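PDB 7K3P: UDP-glucose 4-epimerase from Campylobacter jejuni subsp. jejuni serotype O:2, which catalyses the NAD-dependent 4-epimerisation of UDP-glucose and probably also of UDP-N-acetylglucosamine. Local coordinates for residues L20-A25 with I91-A96; G26-H31 with D249-A254; R34-T39 with A254-L259. The protein carries 2 engineered substitutions. All coordinates share one frame; numbering follows the deposited sequence.

Contact 1: L20-A25 with I91-A96; sequences LISGGA and IVHFAA. With NAD (nicotinamide-adenine-dinucleotide), chain C.
The rings of Phe94 and His93 both take their contacts from 20-25 at the edge. In the plane of the Phe94 ring lie Ser22 O and the methyl Ile21 CG2, which sits 3.6 Å from Phe94 CD2; a ribose carbon of NAD, C4D, comes up to the same ring's edge. The imidazole of His93 receives Ser22 OG in its own plane, 2.5 Å from ND1, a short hydrogen bond in which either atom could be the donor. At chi1 86° the Ser22 hydroxyl stands between its backbone N and carbonyl carbon, and Ala95 N donates to the same Ser22 OG over 3.3 Å.

Behind these rings, strands 20-22 and 91-93 are neighbours in the parallel Rossmann sheet. Val92 N reaches Leu20 O at 2.8 Å, and Ser22 N returns a bond to Val92 O. Just after strand 91-93, Phe94 N bonds to Ser22 O from above the carbonyl plane. Leu20 and Ile91 lie side by side on the sheet face that also carries Ser22 and His93.

A bond from NAD O3D to Phe94 O, 2.8 Å long, ties the nicotinamide ribose to the loop just after the strand. With Thr118 OG1 bonded to NE2, both nitrogens of the buried His93 ring are engaged, which should fix its rotation; Ser22 OG, held by that ring, in turn takes the amide of Ala95, whose CA lies against NAD O4B.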
loop_
_atom_site.group_PDB
_atom_site.type_symbol
_atom_site.label_atom_id
_atom_site.label_comp_id
_atom_site.label_asym_id
_atom_site.label_seq_id
_atom_site.Cartn_x
_atom_site.Cartn_y
_atom_site.Cartn_z
ATOM N N LEU A 20 15.653 18.184 -5.066
ATOM C CA LEU A 20 16.301 16.890 -4.856
ATOM C C LEU A 20 15.806 15.859 -5.870
ATOM O O LEU A 20 14.596 15.640 -6.007
ATOM C CB LEU A 20 16.052 16.362 -3.444
ATOM C CG LEU A 20 16.708 14.987 -3.233
ATOM C CD1 LEU A 20 18.218 15.114 -3.013
ATOM C CD2 LEU A 20 16.059 14.238 -2.086
ATOM N N ILE A 21 16.741 15.226 -6.574
ATOM C CA ILE A 21 16.411 14.143 -7.484
ATOM C C ILE A 21 16.851 12.812 -6.867
ATOM O O ILE A 21 18.035 12.495 -6.876
ATOM C CB ILE A 21 17.132 14.305 -8.833
ATOM C CG1 ILE A 21 16.940 15.714 -9.411
ATOM C CG2 ILE A 21 16.657 13.238 -9.836
ATOM C CD1 ILE A 21 17.816 15.975 -10.629
ATOM N N SER A 22 15.914 12.039 -6.318
ATOM C CA SER A 22 16.255 10.688 -5.851
ATOM C C SER A 22 16.425 9.754 -7.044
ATOM O O SER A 22 15.682 9.842 -8.031
ATOM C CB SER A 22 15.197 10.135 -4.879
ATOM O OG SER A 22 14.128 9.503 -5.564
ATOM N N GLY A 23 17.396 8.854 -6.958
ATOM C CA GLY A 23 17.677 7.942 -8.052
ATOM C C GLY A 23 18.358 8.642 -9.221
ATOM O O GLY A 23 18.372 8.130 -10.349
ATOM N N GLY A 24 18.943 9.805 -8.943
ATOM C CA GLY A 24 19.592 10.612 -9.967
ATOM C C GLY A 24 20.809 9.994 -10.638
ATOM O O GLY A 24 21.300 10.517 -11.643
ATOM N N ALA A 25 21.314 8.890 -10.098
ATOM C CA ALA A 25 22.444 8.213 -10.744
ATOM C C ALA A 25 21.984 7.101 -11.682
ATOM O O ALA A 25 22.808 6.491 -12.374
ATOM C CB ALA A 25 23.424 7.657 -9.701
ATOM N N ILE A 91 11.100 17.641 -4.711
ATOM C CA ILE A 91 11.753 16.365 -4.952
ATOM C C ILE A 91 11.155 15.736 -6.212
ATOM O O ILE A 91 9.946 15.806 -6.444
ATOM C CB ILE A 91 11.604 15.401 -3.746
ATOM C CG1 ILE A 91 12.251 14.048 -4.048
ATOM C CG2 ILE A 91 10.139 15.180 -3.383
ATOM C CD1 ILE A 91 12.228 13.121 -2.833
ATOM N N VAL A 92 12.031 15.155 -7.018
ATOM C CA VAL A 92 11.663 14.352 -8.160
ATOM C C VAL A 92 12.145 12.959 -7.815
ATOM O O VAL A 92 13.358 12.715 -7.730
ATOM C CB VAL A 92 12.348 14.851 -9.436
ATOM C CG1 VAL A 92 11.949 13.982 -10.618
ATOM C CG2 VAL A 92 11.968 16.333 -9.698
ATOM N N HIS A 93 11.191 12.049 -7.599
ATOM C CA HIS A 93 11.483 10.748 -6.983
ATOM C C HIS A 93 11.524 9.570 -7.984
ATOM O O HIS A 93 10.480 9.009 -8.340
ATOM C CB HIS A 93 10.446 10.488 -5.878
ATOM C CG HIS A 93 10.617 9.184 -5.161
ATOM N ND1 HIS A 93 11.872 8.648 -4.864
ATOM C CD2 HIS A 93 9.717 8.301 -4.677
ATOM C CE1 HIS A 93 11.710 7.504 -4.236
ATOM N NE2 HIS A 93 10.415 7.259 -4.101
ATOM N N PHE A 94 12.723 9.198 -8.422
ATOM C CA PHE A 94 12.926 8.092 -9.360
ATOM C C PHE A 94 13.315 6.775 -8.672
ATOM O O PHE A 94 13.149 5.694 -9.256
ATOM C CB PHE A 94 14.079 8.401 -10.322
ATOM C CG PHE A 94 13.789 9.491 -11.318
ATOM C CD1 PHE A 94 13.011 9.242 -12.446
ATOM C CD2 PHE A 94 14.339 10.753 -11.152
ATOM C CE1 PHE A 94 12.760 10.253 -13.374
ATOM C CE2 PHE A 94 14.094 11.769 -12.066
ATOM C CZ PHE A 94 13.309 11.519 -13.185
ATOM N N ALA A 95 13.918 6.866 -7.484
ATOM C CA ALA A 95 14.493 5.688 -6.822
ATOM C C ALA A 95 13.441 4.607 -6.579
ATOM O O ALA A 95 12.391 4.861 -5.980
ATOM C CB ALA A 95 15.171 6.082 -5.499
ATOM N N ALA A 96 13.731 3.398 -7.051
ATOM C CA ALA A 96 12.832 2.268 -6.882
ATOM C C ALA A 96 13.497 1.026 -7.454
ATOM O O ALA A 96 14.521 1.134 -8.128
ATOM C CB ALA A 96 11.512 2.537 -7.619
HETATM P PA NAD C . 17.080 2.841 -12.493
HETATM O O1A NAD C . 17.368 1.548 -11.769
HETATM O O2A NAD C . 18.114 3.104 -13.550
HETATM O O5B NAD C . 17.114 4.065 -11.497
HETATM C C5B NAD C . 16.863 3.819 -10.143
HETATM C C4B NAD C . 17.847 4.551 -9.320
HETATM O O4B NAD C . 17.446 4.637 -7.983
HETATM C C3B NAD C . 19.240 3.848 -9.351
HETATM O O3B NAD C . 20.400 4.684 -9.727
HETATM C C2B NAD C . 19.308 3.145 -7.974
HETATM O O2B NAD C . 20.579 2.990 -7.507
HETATM C C1B NAD C . 18.494 4.106 -7.168
HETATM N N9A NAD C . 17.961 3.499 -5.937
HETATM C C8A NAD C . 17.212 2.381 -5.848
HETATM N N7A NAD C . 16.924 2.113 -4.565
HETATM C C5A NAD C . 17.474 3.052 -3.786
HETATM C C6A NAD C . 17.517 3.283 -2.401
HETATM N N6A NAD C . 16.834 2.386 -1.500
HETATM N N1A NAD C . 18.168 4.360 -1.918
HETATM C C2A NAD C . 18.811 5.221 -2.726
HETATM N N3A NAD C . 18.810 5.023 -4.086
HETATM C C4A NAD C . 18.154 3.960 -4.636
HETATM O O3 NAD C . 15.623 2.730 -13.119
HETATM P PN NAD C . 15.043 3.750 -14.173
HETATM O O1N NAD C . 15.925 4.982 -14.267
HETATM O O2N NAD C . 14.977 3.047 -15.495
HETATM O O5D NAD C . 13.589 4.154 -13.699
HETATM C C5D NAD C . 13.465 5.118 -12.680
HETATM C C4D NAD C . 12.022 5.262 -12.225
HETATM O O4D NAD C . 11.147 5.376 -13.325
HETATM C C3D NAD C . 11.541 4.153 -11.295
HETATM O O3D NAD C . 10.738 4.687 -10.321
HETATM C C2D NAD C . 10.687 3.291 -12.124
HETATM O O2D NAD C . 9.728 2.596 -11.418
HETATM C C1D NAD C . 10.130 4.318 -13.145
HETATM N N1N NAD C . 9.672 3.718 -14.482
HETATM C C2N NAD C . 10.677 3.231 -15.297
HETATM C C3N NAD C . 10.339 2.677 -16.528
HETATM C C7N NAD C . 11.425 2.142 -17.425
HETATM O O7N NAD C . 12.600 2.155 -17.092
HETATM N N7N NAD C . 11.060 1.597 -18.690
HETATM C C4N NAD C . 9.015 2.632 -16.919
HETATM C C5N NAD C . 8.023 3.120 -16.099
HETATM C C6N NAD C . 8.344 3.677 -14.854
#

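Contact 2: G26-H31 with D249-A254; sequences GYIGSH and DDISSA. With NAD (nicotinamide-adenine-dinucleotide), chain C.
With chi1 at -56°, Ile28 sends CG2 anti to its backbone N and toward helix 248-261, while CG1 swings to the other side and carries CD1 to the nicotinamide ribose of NAD. CG2 meets Ile251 CG2 at 4.1 Å, the two side chains crossing at about a right angle. One turn on, His31 turns CG away from its own carbonyl carbon, and this brings the imidazole to Asp249: CD2 lies 3.2 Å from Asp249 OD1, which sits in the ring plane at its edge. The ring and carboxylate planes are 55° apart.

That approach is through a carbon, and the bonding is done elsewhere. His31 ND1 donates back to Tyr27 O at 2.7 Å, holding the ring against its own helix. A water gives one hydrogen to His31 O and another to Asp249 OD1, 2.6 Å away, so it bridges the two helices where no direct hydrogen bond links 26-31 to 249-254. Ser252 OG packs against His31 CB at 3.2 Å, but it hydrogen-bonds to Val248 O and Thr32 OG1.

At the other end of 26-31 the chain grips the diphosphate. Tyr27 N and Ile28 N, the first amides of the helix, bond almost straight to NAD O2A and O1N, both at 2.8 Å. This is the dinucleotide-binding use of a helix N-terminus after a glycine-rich turn, and the helix end would be expected to stabilise the phosphate charge.

The helix segments cross at -66° with axes 8.9 Å apart. Phe94, beyond strand 90-93, covers Ile28 from the sheet side; Val193 of strand 192-193 touches both Tyr27 and Ile28.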
loop_
_atom_site.group_PDB
_atom_site.type_symbol
_atom_site.label_atom_id
_atom_site.label_comp_id
_atom_site.label_asym_id
_atom_site.label_seq_id
_atom_site.Cartn_x
_atom_site.Cartn_y
_atom_site.Cartn_z
ATOM N N GLY A 26 20.678 6.820 -11.679
ATOM C CA GLY A 26 20.107 5.774 -12.520
ATOM C C GLY A 26 19.841 6.250 -13.951
ATOM O O GLY A 26 20.261 7.344 -14.335
ATOM N N TYR A 27 19.142 5.437 -14.739
ATOM C CA TYR A 27 18.978 5.703 -16.175
ATOM C C TYR A 27 18.156 6.955 -16.452
ATOM O O TYR A 27 18.633 7.890 -17.105
ATOM C CB TYR A 27 18.375 4.480 -16.877
ATOM C CG TYR A 27 18.250 4.601 -18.389
ATOM C CD1 TYR A 27 19.327 5.017 -19.180
ATOM C CD2 TYR A 27 17.057 4.273 -19.029
ATOM C CE1 TYR A 27 19.210 5.116 -20.565
ATOM C CE2 TYR A 27 16.933 4.355 -20.415
ATOM C CZ TYR A 27 18.010 4.776 -21.176
ATOM O OH TYR A 27 17.880 4.855 -22.552
ATOM N N ILE A 28 16.923 6.996 -15.965
ATOM C CA ILE A 28 16.082 8.152 -16.240
ATOM C C ILE A 28 16.495 9.335 -15.363
ATOM O O ILE A 28 16.485 10.491 -15.811
ATOM C CB ILE A 28 14.603 7.844 -16.017
ATOM C CG1 ILE A 28 14.165 6.643 -16.867
ATOM C CG2 ILE A 28 13.761 9.058 -16.338
ATOM C CD1 ILE A 28 12.716 6.231 -16.602
ATOM N N GLY A 29 16.853 9.040 -14.111
ATOM C CA GLY A 29 17.318 10.063 -13.184
ATOM C C GLY A 29 18.526 10.867 -13.665
ATOM O O GLY A 29 18.543 12.100 -13.542
ATOM N N SER A 30 19.536 10.186 -14.204
ATOM C CA SER A 30 20.733 10.880 -14.677
ATOM C C SER A 30 20.426 11.739 -15.909
ATOM O O SER A 30 20.952 12.846 -16.046
ATOM C CB SER A 30 21.854 9.897 -14.987
ATOM O OG SER A 30 21.497 9.030 -16.041
ATOM N N HIS A 31 19.578 11.235 -16.802
ATOM C CA HIS A 31 19.161 12.025 -17.961
ATOM C C HIS A 31 18.343 13.232 -17.548
ATOM O O HIS A 31 18.441 14.306 -18.159
ATOM C CB HIS A 31 18.362 11.170 -18.942
ATOM C CG HIS A 31 19.210 10.251 -19.749
ATOM N ND1 HIS A 31 19.731 9.081 -19.243
ATOM C CD2 HIS A 31 19.664 10.347 -21.023
ATOM C CE1 HIS A 31 20.452 8.483 -20.175
ATOM N NE2 HIS A 31 20.425 9.231 -21.263
ATOM N N ASP A 249 15.088 10.755 -22.997
ATOM C CA ASP A 249 15.190 12.206 -22.821
ATOM C C ASP A 249 13.820 12.884 -22.839
ATOM O O ASP A 249 13.664 13.994 -22.324
ATOM C CB ASP A 249 16.153 12.833 -23.856
ATOM C CG ASP A 249 17.625 12.581 -23.519
ATOM O OD1 ASP A 249 18.012 12.769 -22.342
ATOM O OD2 ASP A 249 18.388 12.175 -24.427
ATOM N N ASP A 250 12.830 12.203 -23.421
ATOM C CA ASP A 250 11.453 12.706 -23.469
ATOM C C ASP A 250 10.682 12.420 -22.184
ATOM O O ASP A 250 9.849 13.228 -21.737
ATOM C CB ASP A 250 10.702 12.098 -24.663
ATOM C CG ASP A 250 11.116 12.717 -25.994
ATOM O OD1 ASP A 250 11.534 13.893 -25.990
ATOM O OD2 ASP A 250 11.022 12.030 -27.040
ATOM N N ILE A 251 10.910 11.247 -21.601
ATOM C CA ILE A 251 10.322 11.009 -20.279
ATOM C C ILE A 251 11.059 11.918 -19.284
ATOM O O ILE A 251 10.455 12.462 -18.363
ATOM C CB ILE A 251 10.368 9.512 -19.863
ATOM C CG1 ILE A 251 9.788 9.319 -18.460
ATOM C CG2 ILE A 251 11.781 8.954 -19.960
ATOM C CD1 ILE A 251 8.371 9.839 -18.330
ATOM N N SER A 252 12.358 12.107 -19.502
ATOM C CA SER A 252 13.118 13.010 -18.635
ATOM C C SER A 252 12.523 14.414 -18.669
ATOM O O SER A 252 12.244 14.988 -17.622
ATOM C CB SER A 252 14.602 13.029 -19.004
ATOM O OG SER A 252 15.238 11.845 -18.566
ATOM N N SER A 253 12.286 14.957 -19.867
ATOM C CA SER A 253 11.787 16.329 -19.963
ATOM C C SER A 253 10.393 16.466 -19.351
ATOM O O SER A 253 10.032 17.516 -18.807
ATOM C CB SER A 253 11.823 16.834 -21.424
ATOM O OG SER A 253 10.886 16.137 -22.233
ATOM N N ALA A 254 9.600 15.399 -19.403
ATOM C CA ALA A 254 8.247 15.462 -18.827
ATOM C C ALA A 254 8.275 15.632 -17.315
ATOM O O ALA A 254 7.320 16.126 -16.712
ATOM C CB ALA A 254 7.430 14.217 -19.206
HETATM P PA NAD C . 17.080 2.841 -12.493
HETATM O O1A NAD C . 17.368 1.548 -11.769
HETATM O O2A NAD C . 18.114 3.104 -13.550
HETATM O O5B NAD C . 17.114 4.065 -11.497
HETATM C C5B NAD C . 16.863 3.819 -10.143
HETATM C C4B NAD C . 17.847 4.551 -9.320
HETATM O O4B NAD C . 17.446 4.637 -7.983
HETATM C C3B NAD C . 19.240 3.848 -9.351
HETATM O O3B NAD C . 20.400 4.684 -9.727
HETATM C C2B NAD C . 19.308 3.145 -7.974
HETATM O O2B NAD C . 20.579 2.990 -7.507
HETATM C C1B NAD C . 18.494 4.106 -7.168
HETATM N N9A NAD C . 17.961 3.499 -5.937
HETATM C C8A NAD C . 17.212 2.381 -5.848
HETATM N N7A NAD C . 16.924 2.113 -4.565
HETATM C C5A NAD C . 17.474 3.052 -3.786
HETATM C C6A NAD C . 17.517 3.283 -2.401
HETATM N N6A NAD C . 16.834 2.386 -1.500
HETATM N N1A NAD C . 18.168 4.360 -1.918
HETATM C C2A NAD C . 18.811 5.221 -2.726
HETATM N N3A NAD C . 18.810 5.023 -4.086
HETATM C C4A NAD C . 18.154 3.960 -4.636
HETATM O O3 NAD C . 15.623 2.730 -13.119
HETATM P PN NAD C . 15.043 3.750 -14.173
HETATM O O1N NAD C . 15.925 4.982 -14.267
HETATM O O2N NAD C . 14.977 3.047 -15.495
HETATM O O5D NAD C . 13.589 4.154 -13.699
HETATM C C5D NAD C . 13.465 5.118 -12.680
HETATM C C4D NAD C . 12.022 5.262 -12.225
HETATM O O4D NAD C . 11.147 5.376 -13.325
HETATM C C3D NAD C . 11.541 4.153 -11.295
HETATM O O3D NAD C . 10.738 4.687 -10.321
HETATM C C2D NAD C . 10.687 3.291 -12.124
HETATM O O2D NAD C . 9.728 2.596 -11.418
HETATM C C1D NAD C . 10.130 4.318 -13.145
HETATM N N1N NAD C . 9.672 3.718 -14.482
HETATM C C2N NAD C . 10.677 3.231 -15.297
HETATM C C3N NAD C . 10.339 2.677 -16.528
HETATM C C7N NAD C . 11.425 2.142 -17.425
HETATM O O7N NAD C . 12.600 2.155 -17.092
HETATM N N7N NAD C . 11.060 1.597 -18.690
HETATM C C4N NAD C . 9.015 2.632 -16.919
HETATM C C5N NAD C . 8.023 3.120 -16.099
HETATM C C6N NAD C . 8.344 3.677 -14.854
HETATM O O HOH W 1 19.625 14.143 -20.774
#

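Contact 3: R34-T39 with A254-L259; sequences RQFLKT and AHLAAL
Leu256 lies over one face of the Phe36 ring, packing together two helices that cover the same side of the Rossmann sheet. Its CG stands 3.8 Å from the ring centroid and 10° off the normal, a CH-pi contact, and CD1 leans toward Phe36 CE2. The two side chains slide past each other in opposite directions. Leu259 arrives at the ring edge instead, with CD2 3.8 Å from Phe36 CZ, and crosses the phenylalanine at about a right angle.

Leu256 CD2, the other branch, fits beside the backbone of Gln35, 4.0 Å from its O, and meets Thr39 CG2 tip to tip at 4.1 Å. The extended Gln35 chain passes Leu256 on the side of CD1, and its amide NE2 bonds to Asp249 O, one more tie between the helices.

Further out, Ile19 and Ile21 of strand 18-22 support Phe36, and Leu259 rests on Ile19 and on Ile134 of strand 132-136. Near Thr39, Phe36 O accepts two bonds: one from Thr39 N, the other from Thr39 OG1 at a short 2.5 Å, in the carbonyl plane and on a lone pair.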
loop_
_atom_site.group_PDB
_atom_site.type_symbol
_atom_site.label_atom_id
_atom_site.label_comp_id
_atom_site.label_asym_id
_atom_site.label_seq_id
_atom_site.Cartn_x
_atom_site.Cartn_y
_atom_site.Cartn_z
ATOM N N ARG A 34 20.826 15.735 -16.111
ATOM C CA ARG A 34 21.506 16.495 -17.166
ATOM C C ARG A 34 20.657 17.678 -17.637
ATOM O O ARG A 34 21.160 18.798 -17.795
ATOM C CB ARG A 34 21.867 15.579 -18.341
ATOM C CG ARG A 34 22.586 16.274 -19.494
ATOM C CD ARG A 34 23.039 15.273 -20.547
ATOM N NE ARG A 34 23.894 14.226 -19.981
ATOM C CZ ARG A 34 25.226 14.259 -19.975
ATOM N NH1 ARG A 34 25.876 15.289 -20.508
ATOM N NH2 ARG A 34 25.910 13.258 -19.432
ATOM N N GLN A 35 19.365 17.436 -17.843
ATOM C CA GLN A 35 18.449 18.498 -18.255
ATOM C C GLN A 35 18.231 19.566 -17.187
ATOM O O GLN A 35 18.099 20.751 -17.510
ATOM C CB GLN A 35 17.104 17.909 -18.687
ATOM C CG GLN A 35 17.207 16.945 -19.865
ATOM C CD GLN A 35 15.839 16.533 -20.372
ATOM O OE1 GLN A 35 14.833 17.131 -20.002
ATOM N NE2 GLN A 35 15.798 15.502 -21.215
ATOM N N PHE A 36 18.167 19.154 -15.923
ATOM C CA PHE A 36 18.001 20.108 -14.820
ATOM C C PHE A 36 19.215 21.035 -14.653
ATOM O O PHE A 36 19.082 22.171 -14.188
ATOM C CB PHE A 36 17.725 19.386 -13.492
ATOM C CG PHE A 36 16.271 19.375 -13.092
ATOM C CD1 PHE A 36 15.589 20.556 -12.856
ATOM C CD2 PHE A 36 15.587 18.172 -12.945
ATOM C CE1 PHE A 36 14.243 20.541 -12.490
ATOM C CE2 PHE A 36 14.248 18.154 -12.563
ATOM C CZ PHE A 36 13.579 19.338 -12.340
ATOM N N LEU A 37 20.393 20.539 -15.015
ATOM C CA LEU A 37 21.621 21.307 -14.833
ATOM C C LEU A 37 21.686 22.511 -15.778
ATOM O O LEU A 37 22.407 23.481 -15.519
ATOM C CB LEU A 37 22.852 20.409 -14.985
ATOM C CG LEU A 37 22.993 19.490 -13.773
ATOM C CD1 LEU A 37 24.213 18.577 -13.856
ATOM C CD2 LEU A 37 23.028 20.338 -12.516
ATOM N N LYS A 38 20.909 22.449 -16.858
ATOM C CA LYS A 38 20.836 23.538 -17.827
ATOM C C LYS A 38 19.782 24.577 -17.421
ATOM O O LYS A 38 19.553 25.554 -18.132
ATOM C CB LYS A 38 20.552 22.980 -19.227
ATOM C CG LYS A 38 21.665 22.073 -19.776
ATOM C CD LYS A 38 21.169 21.239 -20.954
ATOM C CE LYS A 38 22.322 20.693 -21.807
ATOM N NZ LYS A 38 23.226 19.745 -21.094
ATOM N N THR A 39 19.146 24.359 -16.272
ATOM C CA THR A 39 18.195 25.320 -15.719
ATOM C C THR A 39 18.912 26.118 -14.633
ATOM O O THR A 39 20.075 25.832 -14.317
ATOM C CB THR A 39 16.962 24.611 -15.109
ATOM O OG1 THR A 39 17.320 23.982 -13.865
ATOM C CG2 THR A 39 16.438 23.547 -16.074
ATOM N N ALA A 254 9.600 15.399 -19.403
ATOM C CA ALA A 254 8.247 15.462 -18.827
ATOM C C ALA A 254 8.275 15.632 -17.315
ATOM O O ALA A 254 7.320 16.126 -16.712
ATOM C CB ALA A 254 7.430 14.217 -19.206
ATOM N N HIS A 255 9.361 15.197 -16.685
ATOM C CA HIS A 255 9.475 15.374 -15.241
ATOM C C HIS A 255 9.729 16.860 -14.925
ATOM O O HIS A 255 9.165 17.410 -13.973
ATOM C CB HIS A 255 10.557 14.449 -14.681
ATOM C CG HIS A 255 10.097 13.031 -14.506
ATOM N ND1 HIS A 255 9.926 12.162 -15.566
ATOM C CD2 HIS A 255 9.750 12.339 -13.392
ATOM C CE1 HIS A 255 9.516 10.991 -15.107
ATOM N NE2 HIS A 255 9.402 11.069 -13.794
ATOM N N LEU A 256 10.549 17.510 -15.750
ATOM C CA LEU A 256 10.746 18.953 -15.637
ATOM C C LEU A 256 9.417 19.652 -15.870
ATOM O O LEU A 256 9.011 20.515 -15.085
ATOM C CB LEU A 256 11.810 19.443 -16.632
ATOM C CG LEU A 256 13.267 19.336 -16.183
ATOM C CD1 LEU A 256 13.765 17.881 -16.185
ATOM C CD2 LEU A 256 14.174 20.224 -17.052
ATOM N N ALA A 257 8.707 19.251 -16.926
ATOM C CA ALA A 257 7.414 19.869 -17.206
ATOM C C ALA A 257 6.437 19.697 -16.047
ATOM O O ALA A 257 5.646 20.597 -15.774
ATOM C CB ALA A 257 6.815 19.346 -18.524
ATOM N N ALA A 258 6.490 18.545 -15.367
ATOM C CA ALA A 258 5.595 18.257 -14.229
ATOM C C ALA A 258 5.876 19.192 -13.058
ATOM O O ALA A 258 4.968 19.617 -12.342
ATOM C CB ALA A 258 5.761 16.789 -13.769
ATOM N N LEU A 259 7.154 19.472 -12.837
ATOM C CA LEU A 259 7.541 20.391 -11.769
ATOM C C LEU A 259 7.052 21.794 -12.111
ATOM O O LEU A 259 6.431 22.464 -11.277
ATOM C CB LEU A 259 9.058 20.382 -11.568
ATOM C CG LEU A 259 9.536 21.341 -10.479
ATOM C CD1 LEU A 259 8.726 21.116 -9.210
ATOM C CD2 LEU A 259 11.024 21.164 -10.220
#

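How the contacts relate
Phe94 is where the three contacts converge. From contact 1 its CE1 packs on Ile28 CG2 of contact 2 at 3.3 Å and on His255 NE2 of contact 3 at 3.5 Å. Contacts 2 and 3 follow the same two helices, 27-37 and 248-261, and share Ala254; their centres are about 9 Å apart. Strand 18-22 runs through the glycine-rich turn straight into helix 27-37, so contacts 1 and 2 hold successive pieces of one NAD-binding unit: the first lies mainly along the riboses, while the second binds the diphosphate and also touches both riboses. Contact 3 is farther off, with the Gln35 side chain about 13 Å from NAD.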